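Local coordinates for protein tonb-dependent siderophore receptor (Acinetobacter baumannii, PDB 5FP1) that probably takes part in the first step of iron uptake at the outer membrane by binding iron-chelating siderophores, perhaps including ferric enterobactin, at residues A[333-338]-A[420-425]. Numbering follows the deposited sequence.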
loop_
_atom_site.group_PDB
_atom_site.type_symbol
_atom_site.label_atom_id
_atom_site.label_comp_id
_atom_site.label_asym_id
_atom_site.label_seq_id
_atom_site.Cartn_x
_atom_site.Cartn_y
_atom_site.Cartn_z
ATOM N N GLN A 333 5.664 14.423 15.826
ATOM C CA GLN A 333 7.081 14.031 15.676
ATOM C C GLN A 333 7.962 15.261 15.873
ATOM O O GLN A 333 7.766 16.286 15.214
ATOM C CB GLN A 333 7.372 13.526 14.268
ATOM C CG GLN A 333 6.635 12.287 13.868
ATOM C CD GLN A 333 6.962 11.866 12.443
ATOM O OE1 GLN A 333 7.297 12.698 11.604
ATOM N NE2 GLN A 333 6.830 10.572 12.162
ATOM N N LEU A 334 8.974 15.121 16.715
ATOM C CA LEU A 334 9.960 16.184 16.960
ATOM C C LEU A 334 11.312 15.616 16.551
ATOM O O LEU A 334 11.693 14.550 17.033
ATOM C CB LEU A 334 9.953 16.528 18.454
ATOM C CG LEU A 334 10.901 17.612 18.971
ATOM C CD1 LEU A 334 10.509 18.942 18.357
ATOM C CD2 LEU A 334 10.799 17.661 20.480
ATOM N N ALA A 335 11.982 16.263 15.598
ATOM C CA ALA A 335 13.212 15.733 15.023
ATOM C C ALA A 335 14.253 16.836 14.944
ATOM O O ALA A 335 13.983 17.920 14.428
ATOM C CB ALA A 335 12.979 15.198 13.627
ATOM N N LEU A 336 15.446 16.519 15.415
ATOM C CA LEU A 336 16.614 17.371 15.213
ATOM C C LEU A 336 17.482 16.727 14.138
ATOM O O LEU A 336 17.932 15.578 14.287
ATOM C CB LEU A 336 17.383 17.447 16.526
ATOM C CG LEU A 336 18.634 18.332 16.521
ATOM C CD1 LEU A 336 18.213 19.782 16.490
ATOM C CD2 LEU A 336 19.459 18.054 17.764
ATOM N N THR A 337 17.710 17.458 13.053
ATOM C CA THR A 337 18.451 16.940 11.936
ATOM C C THR A 337 19.619 17.850 11.573
ATOM O O THR A 337 19.628 19.044 11.886
ATOM C CB THR A 337 17.578 16.843 10.669
ATOM O OG1 THR A 337 16.957 18.112 10.420
ATOM C CG2 THR A 337 16.497 15.770 10.824
ATOM N N GLY A 338 20.575 17.297 10.850
ATOM C CA GLY A 338 21.609 18.121 10.261
ATOM C C GLY A 338 22.921 17.396 10.147
ATOM O O GLY A 338 22.963 16.169 10.000
ATOM N N SER A 420 7.944 6.933 21.252
ATOM C CA SER A 420 9.225 6.450 20.806
ATOM C C SER A 420 10.291 7.504 20.777
ATOM O O SER A 420 10.017 8.701 20.696
ATOM C CB SER A 420 9.088 5.850 19.402
ATOM O OG SER A 420 8.336 6.665 18.554
ATOM N N VAL A 421 11.532 7.035 20.810
ATOM C CA VAL A 421 12.706 7.875 20.707
ATOM C C VAL A 421 13.683 7.128 19.797
ATOM O O VAL A 421 13.767 5.904 19.874
ATOM C CB VAL A 421 13.379 8.051 22.090
ATOM C CG1 VAL A 421 14.546 9.032 22.004
ATOM C CG2 VAL A 421 12.368 8.482 23.145
ATOM N N TYR A 422 14.408 7.845 18.940
ATOM C CA TYR A 422 15.345 7.218 18.051
ATOM C C TYR A 422 16.568 8.105 17.768
ATOM O O TYR A 422 16.553 9.320 17.960
ATOM C CB TYR A 422 14.654 6.875 16.704
ATOM C CG TYR A 422 14.244 8.115 15.976
ATOM C CD1 TYR A 422 13.039 8.750 16.262
ATOM C CD2 TYR A 422 15.090 8.706 15.052
ATOM C CE1 TYR A 422 12.695 9.938 15.634
ATOM C CE2 TYR A 422 14.754 9.885 14.431
ATOM C CZ TYR A 422 13.561 10.500 14.731
ATOM O OH TYR A 422 13.251 11.665 14.081
ATOM N N LEU A 423 17.619 7.452 17.297
ATOM C CA LEU A 423 18.802 8.115 16.757
ATOM C C LEU A 423 19.153 7.466 15.437
ATOM O O LEU A 423 19.272 6.227 15.359
ATOM C CB LEU A 423 20.004 7.893 17.669
ATOM C CG LEU A 423 20.027 8.266 19.146
ATOM C CD1 LEU A 423 19.620 9.702 19.379
ATOM C CD2 LEU A 423 19.172 7.323 19.967
ATOM N N LEU A 424 19.351 8.284 14.415
ATOM C CA LEU A 424 19.838 7.818 13.136
ATOM C C LEU A 424 21.053 8.666 12.799
ATOM O O LEU A 424 21.011 9.886 12.924
ATOM C CB LEU A 424 18.791 7.991 12.030
ATOM C CG LEU A 424 17.521 7.148 12.157
ATOM C CD1 LEU A 424 16.414 7.767 11.322
ATOM C CD2 LEU A 424 17.736 5.713 11.709
ATOM N N ASP A 425 22.143 8.017 12.402
ATOM C CA ASP A 425 23.393 8.732 12.100
ATOM C C ASP A 425 24.156 7.969 11.028
ATOM O O ASP A 425 24.401 6.764 11.160
ATOM C CB ASP A 425 24.216 8.864 13.383
ATOM C CG ASP A 425 25.471 9.750 13.230
ATOM O OD1 ASP A 425 25.614 10.481 12.229
ATOM O OD2 ASP A 425 26.318 9.703 14.156
#
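In the wall of the transmembrane beta-barrel of this TonB-dependent receptor, Y422 reaches across one intervening strand to touch A335. Strands 315-341 and 405-428 are next-but-one neighbours, each paired antiparallel with strand 346-368, and A335 CA lies 9.3 Å from Y422 CA. The length of tyrosine suits this place, since its flat ring carries the hydroxyl over the intervening strand. With CG set between the backbone N and the carbonyl carbon (chi1 66°), the ring projects across the sheet and delivers its hydroxyl end-on to the methyl of A335, Y422 OH lying 3.6 Å from A335 CB. Alanine suits the spot because its side chain ends at CB, so Y422 OH can come close to the strand itself, 4.2 Å from A335 CA. L334 O is more distant, 4.4 Å from Y422 OH, and the polar need of that hydroxyl is met instead by a hydrogen bond to N350 OD1. The ring also makes a cation-pi contact with K32, while L334 turns to the surface of the barrel, against I286 and N288. N350 belongs to the strand lying between the two segments and also touches A335, so all three strands meet here; strands 284-304 and 433-450 continue the wall on either side.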